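Local coordinates for uncharacterized protein (Burkholderia cenocepacia, PDB 6ANS), which is of unknown function, a DUF1214-family protein that binds a sodium ion and assembles from two copies, at residues Arg75-Met80 with Met232-Phe237. Numbering follows the deposited sequence.
Sequences RIALEM and MRAAQF
Ala77 and Ala234 face each other where helix 60-83 packs against helix 224-251. Their methyl groups meet, CB of Ala77 lying 3.9 Å from CB of Ala234, and CB of Ala77 also presses on the opposing backbone, 3.3 Å from O of Ala234. Such small side chains let the axes of segments 75-80 and 232-237 come within 8.3 Å, roughly antiparallel at 149°. One turn further along helix 224-251, Phe237 reaches across the interface, its CG anti to the backbone N. Ala77, Met80 and Ile76 all approach its ring obliquely from the same side: CB of Ala77 is 3.7 Å from CD2 of Phe237, while Ile76 touches more loosely through CG2. Met80, a selenomethionine, crosses Phe237 at about a right angle. Extended through chi1 and chi2, its chain delivers SE to within 3.5 Å of CE1 of Phe237; the bend at chi3 (-66°) then swings CE to CE1 and CZ. SE lies 36° off the ring normal in a Met-aromatic contact, and a long, polarisable side chain suits this place beside an aromatic. Leu78 starts out away from the interface, yet its CD2 returns to the Ala234 methyl, and its other neighbours include Ser71 of the second subunit. No hydrogen bond links the two segments; cohesion between them comes from buried apolar packing and dispersion, with one ring against Ala77 and Met80 next to an alanine-alanine contact.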
loop_
_atom_site.group_PDB
_atom_site.type_symbol
_atom_site.label_atom_id
_atom_site.label_comp_id
_atom_site.label_asym_id
_atom_site.label_seq_id
_atom_site.Cartn_x
_atom_site.Cartn_y
_atom_site.Cartn_z
ATOM N N ARG A 75 -1.690 -2.243 8.062
ATOM C CA ARG A 75 -1.818 -2.019 6.630
ATOM C C ARG A 75 -1.748 -3.342 5.876
ATOM O O ARG A 75 -2.568 -3.610 4.990
ATOM C CB ARG A 75 -0.731 -1.047 6.170
ATOM C CG ARG A 75 -0.942 0.416 6.659
ATOM C CD ARG A 75 0.384 1.202 6.699
ATOM N NE ARG A 75 1.051 1.192 5.399
ATOM C CZ ARG A 75 2.370 1.125 5.227
ATOM N NH1 ARG A 75 3.197 1.076 6.273
ATOM N NH2 ARG A 75 2.865 1.103 4.002
ATOM N N ILE A 76 -0.781 -4.197 6.242
ATOM C CA ILE A 76 -0.673 -5.517 5.627
ATOM C C ILE A 76 -1.921 -6.335 5.925
ATOM O O ILE A 76 -2.513 -6.958 5.032
ATOM C CB ILE A 76 0.591 -6.242 6.130
ATOM C CG1 ILE A 76 1.860 -5.517 5.674
ATOM C CG2 ILE A 76 0.617 -7.663 5.625
ATOM C CD1 ILE A 76 3.098 -6.022 6.409
ATOM N N ALA A 77 -2.346 -6.321 7.187
ATOM C CA ALA A 77 -3.495 -7.106 7.609
ATOM C C ALA A 77 -4.744 -6.737 6.817
ATOM O O ALA A 77 -5.552 -7.611 6.493
ATOM C CB ALA A 77 -3.719 -6.907 9.109
ATOM N N LEU A 78 -4.927 -5.444 6.505
ATOM C CA LEU A 78 -6.148 -5.024 5.817
ATOM C C LEU A 78 -6.143 -5.442 4.347
ATOM O O LEU A 78 -7.194 -5.756 3.780
ATOM C CB LEU A 78 -6.339 -3.504 5.956
ATOM C CG LEU A 78 -6.783 -2.999 7.335
ATOM C CD1 LEU A 78 -6.606 -1.466 7.465
ATOM C CD2 LEU A 78 -8.233 -3.403 7.640
ATOM N N GLU A 79 -4.983 -5.407 3.698
ATOM C CA GLU A 79 -4.909 -5.923 2.337
ATOM C C GLU A 79 -5.136 -7.422 2.329
ATOM O O GLU A 79 -5.880 -7.951 1.484
ATOM C CB GLU A 79 -3.552 -5.570 1.721
ATOM C CG GLU A 79 -3.374 -4.049 1.452
ATOM C CD GLU A 79 -2.004 -3.683 0.865
ATOM O OE1 GLU A 79 -1.283 -4.578 0.383
ATOM O OE2 GLU A 79 -1.637 -2.491 0.896
HETATM N N MSE A 80 -4.513 -8.114 3.275
HETATM C CA MSE A 80 -4.632 -9.544 3.408
HETATM C C MSE A 80 -6.063 -10.000 3.640
HETATM O O MSE A 80 -6.535 -10.904 2.972
HETATM C CB MSE A 80 -3.757 -10.033 4.556
HETATM C CG MSE A 80 -3.798 -11.542 4.732
HETATM SE SE MSE A 80 -2.585 -12.085 6.172
HETATM C CE MSE A 80 -0.830 -11.616 5.370
HETATM N N MSE A 232 -12.025 -8.498 11.890
HETATM C CA MSE A 232 -11.535 -9.153 13.097
HETATM C C MSE A 232 -10.254 -9.934 12.790
HETATM O O MSE A 232 -9.300 -9.890 13.569
HETATM C CB MSE A 232 -12.613 -10.063 13.713
HETATM C CG MSE A 232 -13.790 -9.273 14.328
HETATM SE SE MSE A 232 -13.279 -7.547 15.223
HETATM C CE MSE A 232 -12.109 -8.309 16.623
ATOM N N ARG A 233 -10.204 -10.619 11.641
ATOM C CA ARG A 233 -8.966 -11.313 11.286
ATOM C C ARG A 233 -7.819 -10.324 11.110
ATOM O O ARG A 233 -6.690 -10.587 11.551
ATOM C CB ARG A 233 -9.153 -12.161 10.019
ATOM C CG ARG A 233 -9.842 -13.533 10.286
ATOM C CD ARG A 233 -9.840 -14.420 9.027
ATOM N NE ARG A 233 -10.731 -13.875 8.003
ATOM C CZ ARG A 233 -12.045 -14.075 7.987
ATOM N NH1 ARG A 233 -12.611 -14.823 8.929
ATOM N NH2 ARG A 233 -12.792 -13.539 7.027
ATOM N N ALA A 234 -8.089 -9.175 10.485
ATOM C CA ALA A 234 -7.045 -8.165 10.322
ATOM C C ALA A 234 -6.536 -7.684 11.674
ATOM O O ALA A 234 -5.324 -7.639 11.910
ATOM C CB ALA A 234 -7.566 -6.991 9.486
ATOM N N ALA A 235 -7.453 -7.353 12.591
ATOM C CA ALA A 235 -7.045 -6.883 13.917
ATOM C C ALA A 235 -6.278 -7.961 14.661
ATOM O O ALA A 235 -5.262 -7.678 15.306
ATOM C CB ALA A 235 -8.267 -6.440 14.745
ATOM N N GLN A 236 -6.756 -9.206 14.588
ATOM C CA GLN A 236 -6.086 -10.295 15.290
ATOM C C GLN A 236 -4.739 -10.632 14.661
ATOM O O GLN A 236 -3.841 -11.111 15.360
ATOM C CB GLN A 236 -7.005 -11.520 15.344
ATOM C CG GLN A 236 -8.067 -11.409 16.451
ATOM C CD GLN A 236 -9.383 -12.055 16.072
ATOM O OE1 GLN A 236 -9.443 -12.873 15.146
ATOM N NE2 GLN A 236 -10.449 -11.714 16.809
ATOM N N PHE A 237 -4.582 -10.378 13.356
ATOM C CA PHE A 237 -3.280 -10.519 12.708
ATOM C C PHE A 237 -2.239 -9.595 13.335
ATOM O O PHE A 237 -1.097 -10.009 13.562
ATOM C CB PHE A 237 -3.411 -10.242 11.208
ATOM C CG PHE A 237 -2.131 -10.437 10.419
ATOM C CD1 PHE A 237 -1.822 -11.681 9.857
ATOM C CD2 PHE A 237 -1.250 -9.374 10.223
ATOM C CE1 PHE A 237 -0.650 -11.859 9.112
ATOM C CE2 PHE A 237 -0.073 -9.542 9.491
ATOM C CZ PHE A 237 0.231 -10.790 8.927
#